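Long-range contacts in protein (lectin) (PDB 1B2P), which probably binds mannose through the sugar sites of a bulb-type, monocot mannose-binding lectin fold: residues P14-A19 / G62-L67; V31-M36 / D46-I51; C40-Y45 / L73-N78. All blocks are in the same frame, centred on the assembly; numbering follows the deposited sequence.

How the contacts relate
The three contacts show how a bulb-type lectin of the beta-prism II class is assembled from antiparallel sheets. Contact 1 lies in the sheet of strands 16-18, 64-67, 73-76 and 82-85; contact 2 lies in the sheet of strands 22-27, 30-36, 42-46 and 49-53; contact 3 packs strand 42-46 of the second sheet against strand 73-76 of the first. The centres of contacts 1 and 3 are about 7 Å apart, those of 2 and 3 about 13 Å, those of 1 and 2 about 17 Å. Along the chain, contact 2 falls wholly between the segments of contact 1, while contact 3 interleaves with both. The Cys40-Cys63 disulfide joins contacts 1 and 3 covalently.

Contact 1: P14-A19 / G62-L67; sequences PQILHA and GCRAVL
Leu17 and Ala65 form an antiparallel hydrogen-bonded pair where strands 16-18 and 64-67 run at 173° to each other, their axes 4.7 Å apart at the closest. Leu17 N donates to Ala65 O over 2.8 Å, approaching nearly along the C=O axis. The return bond, from Ala65 N to Leu17 O, has the same length of 2.8 Å, and both are close to straight at hydrogen. Past His18 a water bridges the two chain segments, accepting from Ala19 N at 2.9 Å and donating to Cys63 O.

In the beta-prism II fold of this lectin, 16-18 is the outermost strand, within this chain, of a four-stranded antiparallel sheet, and 64-67 joins it to 73-76. The two faces of the pair differ. On one, Leu17 CB and Ala65 CB stand 4.2 Å apart, and Ala65 also touches Met36 of the neighbouring sheet, so this face looks into the protein.

On the other face Ile16 is central. Its CG1 meets Val66 CG1 at 4.1 Å, the two side chains lying side by side and pointing the same way. Its CG2, anti to the backbone N, lies near Ala65 O and 3.9 Å from Arg64 CB, and sits over the centre of the His18 ring, 3.7 Å above the plane. Arg64 contributes its root alone to this cluster; from CG to NE its chain is extended and leads away, and NH1 makes a weak hydrogen bond to Thr77 O.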
loop_
_atom_site.group_PDB
_atom_site.type_symbol
_atom_site.label_atom_id
_atom_site.label_comp_id
_atom_site.label_asym_id
_atom_site.label_seq_id
_atom_site.Cartn_x
_atom_site.Cartn_y
_atom_site.Cartn_z
ATOM N N PRO A 14 -13.858 0.315 -5.180
ATOM C CA PRO A 14 -15.138 0.806 -4.857
ATOM C C PRO A 14 -15.970 1.289 -6.007
ATOM O O PRO A 14 -15.422 1.789 -7.005
ATOM C CB PRO A 14 -14.926 1.944 -3.870
ATOM C CG PRO A 14 -13.630 2.533 -4.339
ATOM C CD PRO A 14 -12.851 1.370 -4.895
ATOM N N GLN A 15 -17.294 1.215 -5.803
ATOM C CA GLN A 15 -18.219 1.805 -6.739
ATOM C C GLN A 15 -19.080 2.936 -6.032
ATOM O O GLN A 15 -19.928 3.474 -6.748
ATOM C CB GLN A 15 -19.251 0.849 -7.341
ATOM C CG GLN A 15 -18.514 -0.300 -8.096
ATOM C CD GLN A 15 -19.484 -1.408 -8.571
ATOM O OE1 GLN A 15 -18.989 -2.571 -8.887
ATOM N NE2 GLN A 15 -20.674 -1.115 -8.843
ATOM N N ILE A 16 -18.737 3.144 -4.831
ATOM C CA ILE A 16 -19.555 4.278 -4.204
ATOM C C ILE A 16 -18.568 4.796 -3.205
ATOM O O ILE A 16 -17.743 4.104 -2.563
ATOM C CB ILE A 16 -20.678 3.621 -3.358
ATOM C CG1 ILE A 16 -21.721 2.928 -4.256
ATOM C CG2 ILE A 16 -21.294 4.821 -2.574
ATOM C CD1 ILE A 16 -22.939 2.404 -3.446
ATOM N N LEU A 17 -18.561 6.171 -3.042
ATOM C CA LEU A 17 -17.880 6.763 -1.889
ATOM C C LEU A 17 -18.977 7.261 -0.902
ATOM O O LEU A 17 -19.682 8.154 -1.344
ATOM C CB LEU A 17 -17.140 7.979 -2.404
ATOM C CG LEU A 17 -15.744 7.918 -2.947
ATOM C CD1 LEU A 17 -15.196 9.368 -2.968
ATOM C CD2 LEU A 17 -14.798 7.039 -2.136
ATOM N N HIS A 18 -19.040 6.544 0.169
ATOM C CA HIS A 18 -20.039 6.975 1.182
ATOM C C HIS A 18 -19.335 8.078 1.931
ATOM O O HIS A 18 -18.193 8.442 1.894
ATOM C CB HIS A 18 -20.216 5.790 2.181
ATOM C CG HIS A 18 -20.874 4.615 1.534
ATOM N ND1 HIS A 18 -22.217 4.577 1.236
ATOM C CD2 HIS A 18 -20.345 3.441 1.092
ATOM C CE1 HIS A 18 -22.520 3.441 0.638
ATOM N NE2 HIS A 18 -21.404 2.739 0.558
ATOM N N ALA A 19 -20.219 8.782 2.769
ATOM C CA ALA A 19 -19.713 9.869 3.575
ATOM C C ALA A 19 -18.540 9.525 4.444
ATOM O O ALA A 19 -18.489 8.419 5.076
ATOM C CB ALA A 19 -20.872 10.341 4.543
ATOM N N GLY A 62 -26.163 12.514 4.623
ATOM C CA GLY A 62 -25.904 11.048 4.356
ATOM C C GLY A 62 -25.628 10.832 2.836
ATOM O O GLY A 62 -26.109 9.926 2.157
ATOM N N CYS A 63 -24.827 11.756 2.292
ATOM C CA CYS A 63 -24.632 11.771 0.833
ATOM C C CYS A 63 -23.561 10.676 0.403
ATOM O O CYS A 63 -22.738 10.282 1.182
ATOM C CB CYS A 63 -24.109 13.162 0.276
ATOM S SG CYS A 63 -25.473 14.371 0.809
ATOM N N ARG A 64 -23.780 10.395 -0.862
ATOM C CA ARG A 64 -22.741 9.426 -1.489
ATOM C C ARG A 64 -22.412 9.915 -2.841
ATOM O O ARG A 64 -23.196 10.615 -3.487
ATOM C CB ARG A 64 -23.371 8.022 -1.556
ATOM C CG ARG A 64 -24.605 7.959 -2.420
ATOM C CD ARG A 64 -25.271 6.536 -2.271
ATOM N NE ARG A 64 -26.362 6.328 -3.218
ATOM C CZ ARG A 64 -27.628 6.762 -2.931
ATOM N NH1 ARG A 64 -27.895 7.451 -1.812
ATOM N NH2 ARG A 64 -28.561 6.511 -3.837
ATOM N N ALA A 65 -21.195 9.511 -3.321
ATOM C CA ALA A 65 -20.871 9.786 -4.722
ATOM C C ALA A 65 -20.790 8.413 -5.503
ATOM O O ALA A 65 -20.193 7.536 -4.908
ATOM C CB ALA A 65 -19.529 10.532 -4.734
ATOM N N VAL A 66 -21.398 8.570 -6.676
ATOM C CA VAL A 66 -21.374 7.297 -7.495
ATOM C C VAL A 66 -21.017 7.727 -8.877
ATOM O O VAL A 66 -21.331 8.805 -9.381
ATOM C CB VAL A 66 -22.739 6.640 -7.427
ATOM C CG1 VAL A 66 -23.025 6.374 -5.953
ATOM C CG2 VAL A 66 -23.790 7.546 -7.977
ATOM N N LEU A 67 -20.396 6.776 -9.649
ATOM C CA LEU A 67 -20.102 7.019 -11.048
ATOM C C LEU A 67 -21.050 6.195 -11.881
ATOM O O LEU A 67 -21.099 4.984 -11.699
ATOM C CB LEU A 67 -18.605 6.627 -11.266
ATOM C CG LEU A 67 -18.229 6.919 -12.709
ATOM C CD1 LEU A 67 -18.221 8.393 -13.161
ATOM C CD2 LEU A 67 -16.775 6.396 -12.878
HETATM O O HOH W 1 -19.715 4.136 -9.050
HETATM O O HOH W 2 -23.070 8.084 2.899
#

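Contact 2: V31-M36 / D46-I51; sequences VYRFIM and DNNNPI
Val31 opens the contact through its backbone, Val31 O accepting a hydrogen bond from Asn47 N at 2.8 Å. That carbonyl oxygen is gripped twice, because a water also donates to it. The Val31 side chain, for its part, packs against Val31 of the second subunit.

Tyr32 is the antiparallel non-hydrogen-bonded partner of Asp46, and their side chains lie side by side, pointing the same way. The ring presents its edge: Tyr32 CE1 comes to 3.6 Å from Asp46 CG, with the ring and carboxylate planes 80° apart. Asp46 CG is anti to its backbone N (chi1 176°), which sets CG beside the Tyr32 ring edge. Farther out a second water, 2.6 Å from Asp46 OD2 and donating to it, lies 2.8 Å from Tyr32 OH. The carboxylate is held elsewhere too, OD1 by a hydrogen bond with His30 ND1 and OD2 by a salt bridge to Arg103, which would favour its charged form.

Asp46 to Asn49 is a type II' turn, with Asn47 and Asn48 as the two-residue loop of a beta hairpin between strands 42-46 and 49-53; Asn47, with positive phi, occupies its second position. Strand 30-36 thus flanks the hairpin beside 42-46, and reaches the turn with its first residues.

Arg33 reaches the turn with its guanidinium. Its chain bends at chi3 (-67°), and NH2 donates to Asn47 O at 3.2 Å, the acceptor lying in the guanidinium plane. The water on Val31 O accepts from Arg33 NE at 2.7 Å and donates to Asn47 O, so one water ties three groups together. Next to this cluster, Arg33 and Asn47 pack on Thr29 of the second subunit.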
loop_
_atom_site.group_PDB
_atom_site.type_symbol
_atom_site.label_atom_id
_atom_site.label_comp_id
_atom_site.label_asym_id
_atom_site.label_seq_id
_atom_site.Cartn_x
_atom_site.Cartn_y
_atom_site.Cartn_z
ATOM N N VAL A 31 -0.474 15.143 0.416
ATOM C CA VAL A 31 -1.519 14.112 0.423
ATOM C C VAL A 31 -2.644 14.693 -0.418
ATOM O O VAL A 31 -3.209 15.731 0.010
ATOM C CB VAL A 31 -1.875 13.771 1.855
ATOM C CG1 VAL A 31 -3.032 12.793 1.982
ATOM C CG2 VAL A 31 -0.652 13.167 2.590
ATOM N N TYR A 32 -3.120 13.931 -1.392
ATOM C CA TYR A 32 -4.250 14.462 -2.232
ATOM C C TYR A 32 -5.419 13.608 -1.788
ATOM O O TYR A 32 -5.260 12.407 -1.687
ATOM C CB TYR A 32 -3.992 14.258 -3.683
ATOM C CG TYR A 32 -2.851 15.075 -4.242
ATOM C CD1 TYR A 32 -2.449 16.271 -3.641
ATOM C CD2 TYR A 32 -2.265 14.636 -5.406
ATOM C CE1 TYR A 32 -1.375 16.932 -4.231
ATOM C CE2 TYR A 32 -1.218 15.360 -6.034
ATOM C CZ TYR A 32 -0.813 16.490 -5.378
ATOM O OH TYR A 32 0.201 17.249 -5.982
ATOM N N ARG A 33 -6.540 14.225 -1.353
ATOM C CA ARG A 33 -7.657 13.398 -0.908
ATOM C C ARG A 33 -8.867 13.912 -1.630
ATOM O O ARG A 33 -9.162 15.107 -1.700
ATOM C CB ARG A 33 -7.944 13.577 0.612
ATOM C CG ARG A 33 -6.907 12.869 1.479
ATOM C CD ARG A 33 -7.354 13.148 2.985
ATOM N NE ARG A 33 -7.166 14.610 3.201
ATOM C CZ ARG A 33 -7.868 15.421 3.995
ATOM N NH1 ARG A 33 -8.867 14.876 4.703
ATOM N NH2 ARG A 33 -7.616 16.739 4.095
ATOM N N PHE A 34 -9.691 12.979 -2.131
ATOM C CA PHE A 34 -10.928 13.398 -2.810
ATOM C C PHE A 34 -11.988 12.760 -1.933
ATOM O O PHE A 34 -12.159 11.548 -1.877
ATOM C CB PHE A 34 -11.033 12.708 -4.180
ATOM C CG PHE A 34 -12.126 13.163 -5.112
ATOM C CD1 PHE A 34 -12.277 14.530 -5.445
ATOM C CD2 PHE A 34 -12.983 12.220 -5.628
ATOM C CE1 PHE A 34 -13.274 14.844 -6.331
ATOM C CE2 PHE A 34 -14.019 12.573 -6.516
ATOM C CZ PHE A 34 -14.139 13.882 -6.856
ATOM N N ILE A 35 -12.710 13.589 -1.100
ATOM C CA ILE A 35 -13.516 13.028 -0.026
ATOM C C ILE A 35 -15.018 13.460 -0.100
ATOM O O ILE A 35 -15.281 14.567 -0.420
ATOM C CB ILE A 35 -12.926 13.479 1.328
ATOM C CG1 ILE A 35 -13.760 13.025 2.534
ATOM C CG2 ILE A 35 -12.603 14.981 1.339
ATOM C CD1 ILE A 35 -12.873 13.041 3.774
ATOM N N MET A 36 -15.824 12.432 0.171
ATOM C CA MET A 36 -17.290 12.707 0.278
ATOM C C MET A 36 -17.540 13.103 1.740
ATOM O O MET A 36 -17.488 12.203 2.572
ATOM C CB MET A 36 -18.054 11.459 -0.154
ATOM C CG MET A 36 -19.611 11.563 -0.045
ATOM S SD MET A 36 -20.358 12.554 -1.335
ATOM C CE MET A 36 -20.409 14.193 -0.528
ATOM N N ASP A 46 -5.552 19.388 -1.205
ATOM C CA ASP A 46 -4.072 19.151 -1.306
ATOM C C ASP A 46 -3.596 19.372 0.086
ATOM O O ASP A 46 -3.700 20.550 0.547
ATOM C CB ASP A 46 -3.502 20.131 -2.338
ATOM C CG ASP A 46 -1.957 20.063 -2.485
ATOM O OD1 ASP A 46 -1.355 19.535 -1.572
ATOM O OD2 ASP A 46 -1.579 20.541 -3.560
ATOM N N ASN A 47 -3.186 18.428 0.875
ATOM C CA ASN A 47 -3.006 18.613 2.312
ATOM C C ASN A 47 -4.273 19.097 2.976
ATOM O O ASN A 47 -5.327 18.500 2.749
ATOM C CB ASN A 47 -1.753 19.488 2.532
ATOM C CG ASN A 47 -0.480 18.725 2.199
ATOM O OD1 ASN A 47 0.504 19.429 1.941
ATOM N ND2 ASN A 47 -0.467 17.424 2.321
ATOM N N ASN A 48 -4.178 20.242 3.730
ATOM C CA ASN A 48 -5.445 20.674 4.295
ATOM C C ASN A 48 -6.095 21.762 3.465
ATOM O O ASN A 48 -7.077 22.284 4.006
ATOM C CB ASN A 48 -5.266 21.090 5.756
ATOM C CG ASN A 48 -4.939 19.861 6.604
ATOM O OD1 ASN A 48 -3.812 19.915 7.084
ATOM N ND2 ASN A 48 -5.771 18.851 6.749
ATOM N N ASN A 49 -5.702 22.070 2.258
ATOM C CA ASN A 49 -6.244 23.174 1.483
ATOM C C ASN A 49 -7.251 22.615 0.486
ATOM O O ASN A 49 -6.885 21.795 -0.438
ATOM C CB ASN A 49 -5.053 23.807 0.753
ATOM C CG ASN A 49 -4.146 24.460 1.813
ATOM O OD1 ASN A 49 -4.639 25.131 2.760
ATOM N ND2 ASN A 49 -2.837 24.172 1.697
ATOM N N PRO A 50 -8.429 23.141 0.450
ATOM C CA PRO A 50 -9.393 22.710 -0.523
ATOM C C PRO A 50 -9.065 23.260 -1.842
ATOM O O PRO A 50 -8.802 24.485 -2.012
ATOM C CB PRO A 50 -10.798 23.169 -0.040
ATOM C CG PRO A 50 -10.459 24.251 0.926
ATOM C CD PRO A 50 -9.074 24.005 1.507
ATOM N N ILE A 51 -8.979 22.492 -2.936
ATOM C CA ILE A 51 -8.667 23.010 -4.245
ATOM C C ILE A 51 -9.775 22.922 -5.275
ATOM O O ILE A 51 -9.744 23.576 -6.318
ATOM C CB ILE A 51 -7.352 22.562 -4.864
ATOM C CG1 ILE A 51 -7.414 21.075 -5.074
ATOM C CG2 ILE A 51 -6.190 22.944 -3.866
ATOM C CD1 ILE A 51 -6.179 20.537 -5.836
HETATM O O HOH W 3 -5.401 15.984 1.723
HETATM O O HOH W 4 0.558 19.800 -4.812
#

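Contact 3: C40-Y45 / L73-N78; sequences CNLVLY and LVVITN
Leu42 and Val75 meet across the interior, with Leu42 CD2 lying 3.9 Å from Val75 CG2 and the two side chains crossing obliquely. The same Leu42 methyl also reaches Leu73, tip to tip, CD2 to CD2 at 4.1 Å. Val75 is shared between two neighbours: CG2 takes Leu42, whereas CG1 touches Cys40 SG at 4.0 Å. Thr77 CG2 borders the sulfur more loosely, 4.4 Å from Cys40 SG.

Torsions explain the division of labour. Val75 CG1 is anti to its backbone N (chi1 175°), which turns the valine's two methyls to different partners. The backbones stay apart, Leu42 CA and Val75 CA being 7.7 Å from each other, and mostly side chains fill the interval, though Cys40 O also touches Val75 CG1.

In the next shell, Cys40 SG is bonded to Cys63 SG, tying the loop before strand 42-46 to the residue just ahead of strand 64-67, the neighbour of 73-76. Leu42 is backed by Phe34 of strand 30-36, Leu73 by Trp84 and Val75 by Val83 of strand 82-85. This is the inward face of a beta-prism II lectin, where sheets pack by their apolar sides. Alternate residues of 40-45 face the other way: Asn41, Val43 and Tyr45, together with Gln37 and Asp39, match the QxDxNxVxY consensus of monocot mannose-binding sites, and Tyr45 OH is hydrogen-bonded to Gln37 OE1. The strand therefore probably serves a sugar pocket with one set of side chains and the core with the other. Across the core the two segments meet by apolar packing without polar bonds between them, while the disulfide ties Cys40 to the neighbouring segment 62-67.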
loop_
_atom_site.group_PDB
_atom_site.type_symbol
_atom_site.label_atom_id
_atom_site.label_comp_id
_atom_site.label_asym_id
_atom_site.label_seq_id
_atom_site.Cartn_x
_atom_site.Cartn_y
_atom_site.Cartn_z
ATOM N N CYS A 40 -22.136 16.745 2.808
ATOM C CA CYS A 40 -22.579 16.585 1.470
ATOM C C CYS A 40 -21.703 17.300 0.419
ATOM O O CYS A 40 -22.130 17.352 -0.733
ATOM C CB CYS A 40 -24.036 16.992 1.215
ATOM S SG CYS A 40 -24.900 16.069 -0.050
ATOM N N ASN A 41 -20.565 17.904 0.763
ATOM C CA ASN A 41 -19.694 18.531 -0.199
ATOM C C ASN A 41 -18.622 17.438 -0.628
ATOM O O ASN A 41 -18.160 16.803 0.285
ATOM C CB ASN A 41 -18.858 19.650 0.506
ATOM C CG ASN A 41 -18.529 20.723 -0.494
ATOM O OD1 ASN A 41 -17.842 21.811 -0.160
ATOM N ND2 ASN A 41 -18.860 20.750 -1.718
ATOM N N LEU A 42 -18.429 17.356 -1.906
ATOM C CA LEU A 42 -17.346 16.369 -2.354
ATOM C C LEU A 42 -16.186 17.254 -2.752
ATOM O O LEU A 42 -16.332 18.160 -3.599
ATOM C CB LEU A 42 -17.982 15.672 -3.571
ATOM C CG LEU A 42 -16.951 14.760 -4.369
ATOM C CD1 LEU A 42 -16.418 13.632 -3.531
ATOM C CD2 LEU A 42 -17.701 14.291 -5.585
ATOM N N VAL A 43 -15.062 17.024 -2.062
ATOM C CA VAL A 43 -13.970 18.019 -2.072
ATOM C C VAL A 43 -12.621 17.375 -2.450
ATOM O O VAL A 43 -12.364 16.309 -1.883
ATOM C CB VAL A 43 -13.776 18.691 -0.674
ATOM C CG1 VAL A 43 -12.780 19.831 -0.774
ATOM C CG2 VAL A 43 -15.227 19.157 -0.216
ATOM N N LEU A 44 -11.816 18.069 -3.234
ATOM C CA LEU A 44 -10.400 17.619 -3.442
ATOM C C LEU A 44 -9.489 18.547 -2.590
ATOM O O LEU A 44 -9.555 19.755 -2.746
ATOM C CB LEU A 44 -10.053 17.811 -4.887
ATOM C CG LEU A 44 -8.584 17.512 -5.313
ATOM C CD1 LEU A 44 -8.335 16.003 -5.131
ATOM C CD2 LEU A 44 -8.469 17.924 -6.764
ATOM N N TYR A 45 -8.748 17.925 -1.716
ATOM C CA TYR A 45 -7.817 18.611 -0.834
ATOM C C TYR A 45 -6.376 18.325 -1.304
ATOM O O TYR A 45 -6.036 17.264 -1.773
ATOM C CB TYR A 45 -7.879 18.090 0.560
ATOM C CG TYR A 45 -9.116 18.625 1.287
ATOM C CD1 TYR A 45 -9.085 19.888 1.891
ATOM C CD2 TYR A 45 -10.270 17.873 1.337
ATOM C CE1 TYR A 45 -10.240 20.282 2.580
ATOM C CE2 TYR A 45 -11.454 18.248 1.990
ATOM C CZ TYR A 45 -11.340 19.508 2.627
ATOM O OH TYR A 45 -12.473 19.998 3.219
ATOM N N LEU A 73 -20.527 11.533 -12.907
ATOM C CA LEU A 73 -20.357 11.411 -11.482
ATOM C C LEU A 73 -21.455 12.198 -10.768
ATOM O O LEU A 73 -21.776 13.279 -11.238
ATOM C CB LEU A 73 -19.018 12.103 -11.113
ATOM C CG LEU A 73 -18.667 12.208 -9.638
ATOM C CD1 LEU A 73 -18.450 10.824 -9.042
ATOM C CD2 LEU A 73 -17.382 13.065 -9.493
ATOM N N VAL A 74 -22.064 11.533 -9.755
ATOM C CA VAL A 74 -23.240 12.297 -9.150
ATOM C C VAL A 74 -22.997 12.184 -7.695
ATOM O O VAL A 74 -22.345 11.416 -7.029
ATOM C CB VAL A 74 -24.586 11.633 -9.417
ATOM C CG1 VAL A 74 -24.875 11.728 -10.902
ATOM C CG2 VAL A 74 -24.554 10.165 -9.003
ATOM N N VAL A 75 -23.578 13.203 -6.912
ATOM C CA VAL A 75 -23.670 13.171 -5.481
ATOM C C VAL A 75 -25.239 13.124 -5.112
ATOM O O VAL A 75 -25.918 13.902 -5.732
ATOM C CB VAL A 75 -23.105 14.504 -4.905
ATOM C CG1 VAL A 75 -23.286 14.566 -3.411
ATOM C CG2 VAL A 75 -21.606 14.663 -5.267
ATOM N N ILE A 76 -25.473 12.103 -4.353
ATOM C CA ILE A 76 -26.916 11.787 -4.137
ATOM C C ILE A 76 -27.138 11.745 -2.646
ATOM O O ILE A 76 -26.352 11.268 -1.850
ATOM C CB ILE A 76 -27.233 10.371 -4.679
ATOM C CG1 ILE A 76 -26.960 10.268 -6.155
ATOM C CG2 ILE A 76 -28.729 10.088 -4.342
ATOM C CD1 ILE A 76 -27.112 8.813 -6.682
ATOM N N THR A 77 -28.284 12.333 -2.140
ATOM C CA THR A 77 -28.466 12.294 -0.688
ATOM C C THR A 77 -29.121 11.018 -0.160
ATOM O O THR A 77 -29.536 10.238 -0.989
ATOM C CB THR A 77 -29.428 13.475 -0.285
ATOM O OG1 THR A 77 -30.739 13.137 -0.779
ATOM C CG2 THR A 77 -28.984 14.768 -0.946
ATOM N N ASN A 78 -29.302 10.931 1.138
ATOM C CA ASN A 78 -29.954 9.708 1.679
ATOM C C ASN A 78 -31.440 9.732 1.429
ATOM O O ASN A 78 -32.071 8.704 1.750
ATOM C CB ASN A 78 -29.711 9.493 3.166
ATOM C CG ASN A 78 -30.159 10.639 4.093
ATOM O OD1 ASN A 78 -29.723 10.670 5.261
ATOM N ND2 ASN A 78 -30.935 11.546 3.603
#